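PDB 2NPN: putative cobalamin synthesis related protein from Corynebacterium diphtheriae, which binds S-adenosylmethionine and probably acts as a precorrin-6A synthase (deacetylating), a methyltransferase of adenosylcobalamin biosynthesis. Local coordinates for residues Gln30-Asp36 against Thr59-Thr65; Gln40-Leu44 against His238-Met242; Ile156-Glu161 against Arg180-Val184; Asp187-Trp192 against Met242-Leu246. All coordinates share one frame; numbering follows the deposited sequence.

Contact 1 (Gln30-Asp36 against Thr59-Thr65); sequences QAIVALD and TPIYAVT
Backbone hydrogen bonds carry the pairing of 30-36 with 59-65, which hold the neighbouring parallel strands 31-35 and 61-64; the strand axes come within 4.5 Å at 24°. Y62 N gives to I32 O, A34 N to Y62 O, V64 N to A34 O and D36 N to V64 O (2.8 Å), the alternation expected of parallel strands. V33 CA lies 3.3 Å from Y62 O, a CA-H...O contact repeated by A63 CA at A34 O.

Apolar contacts divide by sheet face. V33, L35, Y62 and V64 share one face: V33 CG1 meets the edge of the Y62 ring at CD2 (4.2 Å), and L35 CD2 lies 3.8 Å from V64 CB, the two side chains running side by side. Helix 78-98 packs on V33 and Y62 here. I32, A34, I61 and A63 occupy the other face, toward helix 42-55, where A34 CB touches I61 CG2. The T59 side chain crosses that of I32 at about a right angle, its CG2 3.7 Å from I32 CD1.

One water accepts from I32 N and donates to P60 O (2.9 Å). D36 OD1 is salt-bridged to R48. Strand 61-64 borders the five-stranded parallel sheet, and helix 42-55 makes this a right-handed beta-alpha-beta crossover; main-chain bonds set the register, while alanines and branched aliphatic side chains, with Y62 on the V33 face, fill both faces.

Contact 2 (Gln40-Leu44 against His238-Met242); sequences QKSDL and HGWIM. With SAM (S-adenosylmethionine), chain C.
At the adenine side of the S-adenosylmethionine pocket, the start of helix 42-55 meets the loop 238-242, and K41 packs on W240. The lysine occupies the N-cap position, and its aliphatic chain lies over one face of the indole: K41 CG stands 3.6 Å from the centroid of the five-membered ring of W240, 8° off the normal, a CH-pi contact. Farther along, K41 CE comes to 3.4 Å from W240 CE3. The chain is extended through CE, turning only at chi4 (72°), and three successive methylenes follow the ring before NZ turns off.

The indole N-H is bridged rather than bonded directly: a water in the ring plane accepts from W240 NE1 (3.1 Å) and from D43 N, and donates weakly to D43 OD1. L44 CG touches W240 CH2 at 4.2 Å, and L44 CD1 meets CE of the selenomethionine M242 tip to tip at 4.0 Å. That methyl also reaches SAM N7 (3.5 Å), while M242 O lies 3.3 Å from SAM C2. M242 thus links the helix start to the adenine.

F207 meets the W240 ring edge-to-face and pairs with M242 through the backbone. The loop runs from helix 220-238 into strand 243-249, so the contact joins the parallel-sheet half of the chain, through helix 42-55, to the mixed-sheet half.

Contact 3 (Ile156-Glu161 against Arg180-Val184); sequences INRIGE and RNCVV
I156 O receives N181 ND2 at 2.9 Å, the donor lying in the carbonyl plane on a lone pair and the acceptor 6° from the amide plane of N181. The same ND2 also binds A162 O, and N181 OD1 takes the NE of R248, so both ends of the amide are held and its flip is fixed. I156 CD1 reaches V183 CG2 at 4.2 Å, beside V145 of helix 144-152. N157 turns its amide away from the strand: ND2 bonds to R158 O from one face of that carbonyl, while E161 N arrives at the opposite face.

This second bond closes a type II beta turn, R158 to E161, with G160 at positive phi. The turn lies in the loop before strand 164-167, which is parallel to 181-185 at the edge of the mixed sheet.

R158 grips the E161 carboxylate side-on: NE bonds to OE1 (3.0 Å) and NH2 to OE2 (2.9 Å), the latter on the syn lone pair. R158 N takes the anti lone pair of OE1. The guanidinium NH1 reaches E249 O.

E161, with CG anti to its N and an extended chain beyond, stacks its carboxylate on the amide of N181, planes 5° apart and E161 CD 3.4 Å from N181 CB. A water joins E161 OE2 to R180 NE (3.1 Å); R180 NH1 pairs with D251, and R180 NH2 lies 3.8 Å from R158 NH2.

Contact 4 (Asp187-Trp192 against Met242-Leu246); sequences DGKTAW and MDTYL. With SAM (S-adenosylmethionine), chain C.
The backbones of 187-192 and 242-246 stay apart, D187 CA to D243 CA 7.4 Å and W192 CA to Y245 CA 8.9 Å, so side chains and water span the gap between the loop that follows strand 181-185 and strand 243-249, antiparallel to 181-185 in the mixed sheet of this tetrapyrrole methylase.

D187 heads the loop with an Asx turn: K189 N bonds to OD1 (2.9 Å) from above the carboxylate plane. Its OD2 has two donors, A191 N on the syn lone pair and Y245 OH at 2.6 Å on the anti side, 33° out of plane. With CG anti to the backbone N (chi1 -174°), D187 extends to the phenol, and three bonds fix its carboxylate. A191 CB sits 3.5 Å from Y245 OH.

W192 forms a T-shaped pair with Y245, its edge toward the tyrosine face: centroids are 5.0 Å apart and planes 88° from each other. CE3 is the atom that touches, 3.5 Å from Y245 CZ, whereas NE1 bonds to G224 O. The indole edge also approaches D243 OD2, whose carboxylate is salt-bridged to K231 and accepts from W204 NE1; K231 NZ bonds to D187 O as well, and its charge probably steadies the buried acid.

The strand also serves the cofactor: D243 O accepts from SAM O2', and a water that accepts from D187 N lies close to the same carbonyl. Pointing away from the loop, T244 donates from OG1 to SAM N3 at 2.8 Å.

In contact 4 every touching residue is buried, contacts 1 and 3 are partly so, and contact 2 lies at the surface. Helix 42-55, whose start lies in contact 2, connects the two strands of contact 1, yet the centres of these contacts stand 19 Å apart. Contacts 3 and 4 use adjacent strands of the mixed sheet and touch, V184 N lying 2.8 Å from Y245 O, a probable hydrogen bond. Contacts 2 and 4 both hold M242 and both reach the cofactor. Chemistry follows place: main-chain pairing at the edge of the parallel sheet, lysine-indole packing between the halves, a charged turn in contact 3, and buried carboxylates with aromatic rings beside the cofactor.

Contact 1 (Gln30-Asp36 against Thr59-Thr65)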
# COMPACT_ATOMS: atom_id res chain seq x y z
N GLN A 30 -18.22 -0.77 13.78
CA GLN A 30 -19.00 0.35 14.29
C GLN A 30 -18.29 1.71 14.11
O GLN A 30 -18.91 2.78 14.31
CB GLN A 30 -19.29 0.12 15.75
CG GLN A 30 -20.44 -0.83 15.96
CD GLN A 30 -20.15 -1.88 17.01
OE1 GLN A 30 -18.99 -2.18 17.30
NE2 GLN A 30 -21.20 -2.46 17.58
N ALA A 31 -17.00 1.66 13.78
CA ALA A 31 -16.21 2.82 13.43
C ALA A 31 -15.12 2.42 12.47
O ALA A 31 -14.65 1.32 12.54
CB ALA A 31 -15.57 3.45 14.66
N ILE A 32 -14.74 3.37 11.61
CA ILE A 32 -13.71 3.18 10.60
C ILE A 32 -12.66 4.28 10.70
O ILE A 32 -12.99 5.46 10.74
CB ILE A 32 -14.29 3.12 9.18
CG1 ILE A 32 -15.26 1.94 9.03
CG2 ILE A 32 -13.15 2.94 8.16
CD1 ILE A 32 -15.97 1.88 7.68
N VAL A 33 -11.40 3.87 10.71
CA VAL A 33 -10.25 4.81 10.83
C VAL A 33 -9.31 4.55 9.64
O VAL A 33 -9.12 3.42 9.18
CB VAL A 33 -9.46 4.60 12.15
CG1 VAL A 33 -8.24 5.58 12.25
CG2 VAL A 33 -10.38 4.75 13.39
N ALA A 34 -8.65 5.61 9.19
CA ALA A 34 -7.60 5.45 8.21
C ALA A 34 -6.46 6.39 8.57
O ALA A 34 -6.70 7.58 8.82
CB ALA A 34 -8.11 5.75 6.85
N LEU A 35 -5.24 5.86 8.64
CA LEU A 35 -4.07 6.69 8.93
C LEU A 35 -3.47 7.09 7.60
O LEU A 35 -3.12 6.22 6.79
CB LEU A 35 -3.07 5.90 9.79
CG LEU A 35 -3.65 5.33 11.10
CD1 LEU A 35 -2.66 4.41 11.84
CD2 LEU A 35 -4.14 6.45 12.04
N ASP A 36 -3.38 8.39 7.34
CA ASP A 36 -2.90 8.90 6.05
C ASP A 36 -1.56 9.61 6.18
O ASP A 36 -1.26 10.20 7.22
CB ASP A 36 -3.95 9.83 5.43
CG ASP A 36 -5.21 9.09 5.02
OD1 ASP A 36 -5.15 7.87 4.77
OD2 ASP A 36 -6.27 9.76 4.92
N THR A 59 -21.26 4.69 7.50
CA THR A 59 -20.19 4.66 8.48
C THR A 59 -19.12 5.66 8.05
O THR A 59 -18.46 5.43 7.03
CB THR A 59 -19.57 3.25 8.64
OG1 THR A 59 -20.62 2.28 8.78
CG2 THR A 59 -18.67 3.21 9.87
N PRO A 60 -18.98 6.78 8.80
CA PRO A 60 -17.96 7.76 8.41
C PRO A 60 -16.54 7.24 8.56
O PRO A 60 -16.28 6.42 9.43
CB PRO A 60 -18.18 8.93 9.39
CG PRO A 60 -18.88 8.33 10.55
CD PRO A 60 -19.72 7.21 10.00
N ILE A 61 -15.65 7.70 7.69
CA ILE A 61 -14.23 7.38 7.83
C ILE A 61 -13.58 8.49 8.63
O ILE A 61 -13.67 9.69 8.25
CB ILE A 61 -13.53 7.28 6.47
CG1 ILE A 61 -14.15 6.17 5.61
CG2 ILE A 61 -12.02 7.09 6.67
CD1 ILE A 61 -13.65 6.18 4.12
N TYR A 62 -12.94 8.10 9.74
CA TYR A 62 -12.09 8.99 10.56
C TYR A 62 -10.66 8.95 10.02
O TYR A 62 -9.91 8.03 10.31
CB TYR A 62 -12.15 8.55 12.03
CG TYR A 62 -11.42 9.43 13.02
CD1 TYR A 62 -11.96 10.64 13.44
CD2 TYR A 62 -10.20 9.02 13.57
CE1 TYR A 62 -11.30 11.44 14.38
CE2 TYR A 62 -9.51 9.83 14.49
CZ TYR A 62 -10.08 11.03 14.89
OH TYR A 62 -9.42 11.82 15.82
N ALA A 63 -10.31 9.94 9.19
CA ALA A 63 -9.00 9.95 8.55
C ALA A 63 -8.04 10.79 9.38
O ALA A 63 -8.30 11.98 9.62
CB ALA A 63 -9.09 10.48 7.12
N VAL A 64 -6.97 10.17 9.86
CA VAL A 64 -5.96 10.86 10.66
C VAL A 64 -4.77 11.21 9.79
O VAL A 64 -4.15 10.31 9.20
CB VAL A 64 -5.50 9.99 11.83
CG1 VAL A 64 -4.46 10.74 12.69
CG2 VAL A 64 -6.68 9.57 12.66
N THR A 65 -4.46 12.51 9.73
CA THR A 65 -3.37 13.03 8.90
C THR A 65 -2.33 13.74 9.79
O THR A 65 -2.64 14.16 10.91
CB THR A 65 -3.90 14.00 7.79
OG1 THR A 65 -5.23 13.62 7.41
CG2 THR A 65 -2.99 13.97 6.56
O HOH W 1 -15.94 6.07 12.24
O HOH W 2 -6.49 12.47 4.73

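Contact 2 (Gln40-Leu44 against His238-Met242)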
# COMPACT_ATOMS: atom_id res chain seq x y z
N GLN A 40 -1.76 15.67 0.03
CA GLN A 40 -2.77 14.61 -0.03
C GLN A 40 -2.96 14.07 -1.45
O GLN A 40 -2.40 14.61 -2.42
CB GLN A 40 -4.11 15.12 0.55
CG GLN A 40 -4.65 16.42 -0.08
CD GLN A 40 -5.62 16.17 -1.23
OE1 GLN A 40 -6.52 15.33 -1.12
NE2 GLN A 40 -5.45 16.92 -2.33
N LYS A 41 -3.74 12.99 -1.56
CA LYS A 41 -4.07 12.38 -2.84
C LYS A 41 -5.58 12.28 -2.91
O LYS A 41 -6.18 11.31 -2.44
CB LYS A 41 -3.39 11.01 -2.99
CG LYS A 41 -1.86 11.04 -3.03
CD LYS A 41 -1.27 9.62 -2.98
CE LYS A 41 0.26 9.60 -3.06
NZ LYS A 41 0.95 10.09 -1.83
N SER A 42 -6.20 13.30 -3.49
CA SER A 42 -7.66 13.39 -3.62
C SER A 42 -8.28 12.19 -4.31
O SER A 42 -9.34 11.72 -3.89
CB SER A 42 -8.05 14.67 -4.37
OG SER A 42 -7.55 15.81 -3.70
N ASP A 43 -7.63 11.69 -5.36
CA ASP A 43 -8.10 10.48 -6.06
C ASP A 43 -8.20 9.30 -5.11
O ASP A 43 -9.13 8.52 -5.19
CB ASP A 43 -7.14 10.05 -7.19
CG ASP A 43 -7.02 11.09 -8.29
OD1 ASP A 43 -5.87 11.31 -8.76
OD2 ASP A 43 -8.06 11.67 -8.68
N LEU A 44 -7.21 9.16 -4.23
CA LEU A 44 -7.20 8.05 -3.28
C LEU A 44 -8.28 8.18 -2.22
O LEU A 44 -8.97 7.21 -1.89
CB LEU A 44 -5.84 7.90 -2.58
CG LEU A 44 -4.70 7.32 -3.42
CD1 LEU A 44 -3.56 6.97 -2.46
CD2 LEU A 44 -5.13 6.10 -4.19
N HIS A 238 -0.61 14.85 -12.31
CA HIS A 238 -1.47 14.40 -11.22
C HIS A 238 -1.10 15.00 -9.89
O HIS A 238 -1.89 14.96 -8.95
CB HIS A 238 -1.41 12.86 -11.08
CG HIS A 238 -2.06 12.10 -12.20
ND1 HIS A 238 -3.40 11.78 -12.20
CD2 HIS A 238 -1.55 11.58 -13.34
CE1 HIS A 238 -3.69 11.10 -13.30
NE2 HIS A 238 -2.59 10.97 -14.01
N GLY A 239 0.13 15.51 -9.77
CA GLY A 239 0.63 16.05 -8.51
C GLY A 239 1.42 15.04 -7.73
O GLY A 239 2.07 15.38 -6.74
N TRP A 240 1.34 13.78 -8.15
CA TRP A 240 2.00 12.67 -7.47
C TRP A 240 1.97 11.47 -8.40
O TRP A 240 1.25 11.44 -9.40
CB TRP A 240 1.29 12.31 -6.17
CG TRP A 240 -0.15 11.88 -6.38
CD1 TRP A 240 -1.23 12.71 -6.53
CD2 TRP A 240 -0.67 10.54 -6.47
NE1 TRP A 240 -2.38 11.98 -6.71
CE2 TRP A 240 -2.08 10.65 -6.66
CE3 TRP A 240 -0.11 9.27 -6.39
CZ2 TRP A 240 -2.90 9.54 -6.80
CZ3 TRP A 240 -0.94 8.16 -6.50
CH2 TRP A 240 -2.32 8.31 -6.71
N ILE A 241 2.75 10.46 -8.06
CA ILE A 241 2.68 9.19 -8.78
C ILE A 241 3.10 8.06 -7.87
O ILE A 241 3.95 8.26 -7.01
CB ILE A 241 3.56 9.19 -10.07
CG1 ILE A 241 3.40 7.87 -10.85
CG2 ILE A 241 5.07 9.41 -9.76
CD1 ILE A 241 3.82 8.04 -12.28
N MSE A 242 2.47 6.89 -8.00
CA MSE A 242 2.97 5.69 -7.35
C MSE A 242 3.14 4.66 -8.43
O MSE A 242 2.20 4.42 -9.20
CB MSE A 242 2.02 5.17 -6.28
CG MSE A 242 2.00 6.03 -5.02
SE MSE A 242 0.96 5.25 -3.59
CE MSE A 242 -0.72 5.05 -4.54
N SAM C . 0.55 -2.00 1.53
CA SAM C . 0.71 -1.60 0.10
C SAM C . 0.54 -2.78 -0.83
O SAM C . 0.63 -2.60 -2.08
OXT SAM C . 0.28 -3.91 -0.35
CB SAM C . 2.06 -0.90 -0.12
CG SAM C . 2.18 0.45 0.57
SD SAM C . 3.72 1.39 0.24
CE SAM C . 3.38 2.75 1.39
C5' SAM C . 3.46 2.38 -1.27
C4' SAM C . 4.12 1.80 -2.53
O4' SAM C . 3.32 0.79 -3.04
C3' SAM C . 4.27 2.78 -3.70
O3' SAM C . 5.41 3.59 -3.58
C2' SAM C . 4.31 1.88 -4.90
O2' SAM C . 5.58 1.24 -4.97
C1' SAM C . 3.27 0.88 -4.46
N9 SAM C . 1.91 1.22 -4.92
C8 SAM C . 0.80 1.36 -4.10
N7 SAM C . -0.30 1.58 -4.84
C5 SAM C . 0.09 1.55 -6.15
C6 SAM C . -0.61 1.65 -7.34
N6 SAM C . -1.96 1.86 -7.37
N1 SAM C . 0.08 1.56 -8.54
C2 SAM C . 1.43 1.29 -8.53
N3 SAM C . 2.13 1.18 -7.36
C4 SAM C . 1.48 1.28 -6.18
O HOH W 3 -5.24 13.18 -6.56

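Contact 3 (Ile156-Glu161 against Arg180-Val184)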
# COMPACT_ATOMS: atom_id res chain seq x y z
N ILE A 156 5.70 -13.91 -11.18
CA ILE A 156 6.63 -13.11 -10.36
C ILE A 156 8.00 -13.77 -10.25
O ILE A 156 8.97 -13.14 -9.81
CB ILE A 156 6.02 -12.82 -8.93
CG1 ILE A 156 6.67 -11.58 -8.32
CG2 ILE A 156 6.12 -14.01 -8.00
CD1 ILE A 156 6.13 -11.20 -6.89
N ASN A 157 8.08 -15.04 -10.64
CA ASN A 157 9.35 -15.78 -10.60
C ASN A 157 9.48 -16.68 -11.81
O ASN A 157 8.49 -17.16 -12.35
CB ASN A 157 9.41 -16.65 -9.33
CG ASN A 157 8.24 -17.63 -9.24
OD1 ASN A 157 7.16 -17.25 -8.79
ND2 ASN A 157 8.45 -18.89 -9.66
N ARG A 158 10.72 -16.96 -12.22
CA ARG A 158 10.99 -18.14 -13.08
C ARG A 158 11.06 -19.38 -12.19
O ARG A 158 11.11 -19.28 -10.95
CB ARG A 158 12.28 -17.93 -13.86
CG ARG A 158 12.14 -16.78 -14.83
CD ARG A 158 13.42 -16.46 -15.54
NE ARG A 158 14.32 -15.68 -14.70
CZ ARG A 158 15.38 -15.00 -15.15
NH1 ARG A 158 15.73 -15.11 -16.42
NH2 ARG A 158 16.14 -14.25 -14.32
N ILE A 159 11.07 -20.55 -12.81
CA ILE A 159 11.06 -21.81 -12.07
C ILE A 159 12.18 -21.89 -11.03
O ILE A 159 13.36 -21.69 -11.34
CB ILE A 159 11.05 -23.08 -12.97
CG1 ILE A 159 9.78 -23.09 -13.83
CG2 ILE A 159 11.11 -24.31 -12.09
CD1 ILE A 159 9.77 -24.07 -15.05
N GLY A 160 11.77 -22.10 -9.78
CA GLY A 160 12.65 -22.21 -8.64
C GLY A 160 13.35 -20.95 -8.18
O GLY A 160 14.21 -21.03 -7.29
N GLU A 161 13.01 -19.81 -8.78
CA GLU A 161 13.80 -18.56 -8.62
C GLU A 161 13.33 -17.76 -7.42
O GLU A 161 12.11 -17.62 -7.18
CB GLU A 161 13.60 -17.67 -9.86
CG GLU A 161 14.55 -16.50 -9.94
CD GLU A 161 14.46 -15.72 -11.26
OE1 GLU A 161 13.34 -15.63 -11.88
OE2 GLU A 161 15.53 -15.21 -11.68
N ARG A 180 18.42 -10.19 -10.32
CA ARG A 180 18.03 -11.05 -11.40
C ARG A 180 16.50 -11.20 -11.50
O ARG A 180 15.96 -11.53 -12.56
CB ARG A 180 18.65 -12.42 -11.28
CG ARG A 180 20.16 -12.39 -11.60
CD ARG A 180 20.74 -13.82 -11.67
NE ARG A 180 20.11 -14.63 -12.72
CZ ARG A 180 20.41 -14.56 -14.02
NH1 ARG A 180 21.36 -13.75 -14.47
NH2 ARG A 180 19.78 -15.34 -14.89
N ASN A 181 15.84 -10.98 -10.36
CA ASN A 181 14.36 -11.05 -10.30
C ASN A 181 13.93 -10.28 -9.07
O ASN A 181 13.89 -10.82 -7.96
CB ASN A 181 13.94 -12.48 -10.24
CG ASN A 181 12.46 -12.64 -10.32
OD1 ASN A 181 11.89 -12.20 -11.31
ND2 ASN A 181 11.84 -13.31 -9.35
N CYS A 182 13.66 -9.00 -9.27
CA CYS A 182 13.32 -8.19 -8.15
C CYS A 182 12.14 -7.30 -8.46
O CYS A 182 11.82 -7.04 -9.61
CB CYS A 182 14.53 -7.39 -7.72
SG CYS A 182 15.12 -6.20 -8.90
N VAL A 183 11.44 -6.96 -7.41
CA VAL A 183 10.30 -6.03 -7.45
C VAL A 183 10.69 -4.78 -6.67
O VAL A 183 11.23 -4.88 -5.55
CB VAL A 183 9.06 -6.66 -6.81
CG1 VAL A 183 7.90 -5.62 -6.77
CG2 VAL A 183 8.67 -7.92 -7.57
N VAL A 184 10.44 -3.60 -7.23
CA VAL A 184 10.84 -2.35 -6.63
C VAL A 184 9.60 -1.48 -6.34
O VAL A 184 8.76 -1.25 -7.21
CB VAL A 184 11.81 -1.57 -7.49
CG1 VAL A 184 12.29 -0.31 -6.80
CG2 VAL A 184 12.98 -2.45 -7.95
O HOH W 4 17.84 -16.16 -11.37

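Contact 4 (Asp187-Trp192 against Met242-Leu246)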
# COMPACT_ATOMS: atom_id res chain seq x y z
N ASP A 187 9.88 3.88 -5.09
CA ASP A 187 10.94 4.56 -5.85
C ASP A 187 10.43 5.93 -6.26
O ASP A 187 9.56 6.02 -7.11
CB ASP A 187 11.33 3.78 -7.13
CG ASP A 187 12.53 4.40 -7.86
OD1 ASP A 187 13.14 5.39 -7.37
OD2 ASP A 187 12.87 3.84 -8.92
N GLY A 188 10.97 6.96 -5.62
CA GLY A 188 10.62 8.34 -5.97
C GLY A 188 11.38 8.89 -7.15
O GLY A 188 11.14 10.03 -7.55
N LYS A 189 12.35 8.12 -7.64
CA LYS A 189 13.24 8.55 -8.68
C LYS A 189 13.06 7.51 -9.78
O LYS A 189 11.91 7.04 -10.01
CB LYS A 189 14.70 8.64 -8.19
CG LYS A 189 14.91 9.57 -7.00
CD LYS A 189 16.39 9.52 -6.57
CE LYS A 189 16.75 10.52 -5.48
NZ LYS A 189 18.14 10.35 -4.98
N THR A 190 14.16 7.04 -10.40
CA THR A 190 14.09 6.20 -11.63
C THR A 190 15.24 5.17 -11.54
O THR A 190 16.12 5.09 -12.39
CB THR A 190 14.16 6.97 -13.00
OG1 THR A 190 15.43 7.63 -13.10
CG2 THR A 190 12.97 7.97 -13.16
N ALA A 191 15.19 4.35 -10.50
CA ALA A 191 16.35 3.55 -10.11
C ALA A 191 16.71 2.45 -11.11
O ALA A 191 17.86 1.98 -11.12
CB ALA A 191 16.16 3.00 -8.65
N TRP A 192 15.77 2.05 -11.97
CA TRP A 192 16.06 1.12 -13.05
C TRP A 192 17.21 1.61 -13.94
O TRP A 192 17.94 0.80 -14.51
CB TRP A 192 14.83 0.84 -13.91
CG TRP A 192 14.17 2.04 -14.57
CD1 TRP A 192 14.50 2.59 -15.76
CD2 TRP A 192 13.07 2.80 -14.08
NE1 TRP A 192 13.66 3.62 -16.05
CE2 TRP A 192 12.76 3.77 -15.04
CE3 TRP A 192 12.29 2.73 -12.92
CZ2 TRP A 192 11.72 4.67 -14.86
CZ3 TRP A 192 11.25 3.61 -12.77
CH2 TRP A 192 10.99 4.58 -13.73
N MSE A 242 2.47 6.89 -8.00
CA MSE A 242 2.97 5.69 -7.35
C MSE A 242 3.14 4.66 -8.43
O MSE A 242 2.20 4.42 -9.20
CB MSE A 242 2.02 5.17 -6.28
CG MSE A 242 2.00 6.03 -5.02
SE MSE A 242 0.96 5.25 -3.59
CE MSE A 242 -0.72 5.05 -4.54
N ASP A 243 4.35 4.13 -8.52
CA ASP A 243 4.69 3.09 -9.48
C ASP A 243 5.26 1.87 -8.76
O ASP A 243 5.83 1.98 -7.65
CB ASP A 243 5.64 3.56 -10.61
CG ASP A 243 7.06 4.02 -10.11
OD1 ASP A 243 7.22 4.34 -8.91
OD2 ASP A 243 8.01 4.14 -10.95
N THR A 244 5.17 0.73 -9.44
CA THR A 244 5.81 -0.51 -8.96
C THR A 244 6.35 -1.15 -10.23
O THR A 244 5.75 -1.04 -11.31
CB THR A 244 4.76 -1.45 -8.27
OG1 THR A 244 4.14 -0.81 -7.14
CG2 THR A 244 5.40 -2.76 -7.74
N TYR A 245 7.50 -1.80 -10.13
CA TYR A 245 8.07 -2.44 -11.31
C TYR A 245 8.81 -3.71 -10.92
O TYR A 245 9.23 -3.87 -9.78
CB TYR A 245 8.91 -1.48 -12.13
CG TYR A 245 10.05 -0.77 -11.41
CD1 TYR A 245 11.36 -1.24 -11.49
CD2 TYR A 245 9.85 0.44 -10.73
CE1 TYR A 245 12.44 -0.57 -10.86
CE2 TYR A 245 10.90 1.09 -10.13
CZ TYR A 245 12.21 0.59 -10.21
OH TYR A 245 13.27 1.32 -9.63
N LEU A 246 9.00 -4.58 -11.91
CA LEU A 246 9.71 -5.84 -11.73
C LEU A 246 10.85 -5.83 -12.74
O LEU A 246 10.61 -5.52 -13.91
CB LEU A 246 8.79 -7.05 -11.97
CG LEU A 246 9.38 -8.41 -11.62
CD1 LEU A 246 8.20 -9.40 -11.21
CD2 LEU A 246 10.24 -8.95 -12.72
N SAM C . 0.55 -2.00 1.53
CA SAM C . 0.71 -1.60 0.10
C SAM C . 0.54 -2.78 -0.83
O SAM C . 0.63 -2.60 -2.08
OXT SAM C . 0.28 -3.91 -0.35
CB SAM C . 2.06 -0.90 -0.12
CG SAM C . 2.18 0.45 0.57
SD SAM C . 3.72 1.39 0.24
CE SAM C . 3.38 2.75 1.39
C5' SAM C . 3.46 2.38 -1.27
C4' SAM C . 4.12 1.80 -2.53
O4' SAM C . 3.32 0.79 -3.04
C3' SAM C . 4.27 2.78 -3.70
O3' SAM C . 5.41 3.59 -3.58
C2' SAM C . 4.31 1.88 -4.90
O2' SAM C . 5.58 1.24 -4.97
C1' SAM C . 3.27 0.88 -4.46
N9 SAM C . 1.91 1.22 -4.92
C8 SAM C . 0.80 1.36 -4.10
N7 SAM C . -0.30 1.58 -4.84
C5 SAM C . 0.09 1.55 -6.15
C6 SAM C . -0.61 1.65 -7.34
N6 SAM C . -1.96 1.86 -7.37
N1 SAM C . 0.08 1.56 -8.54
C2 SAM C . 1.43 1.29 -8.53
N3 SAM C . 2.13 1.18 -7.36
C4 SAM C . 1.48 1.28 -6.18
O HOH W 5 8.71 1.87 -7.12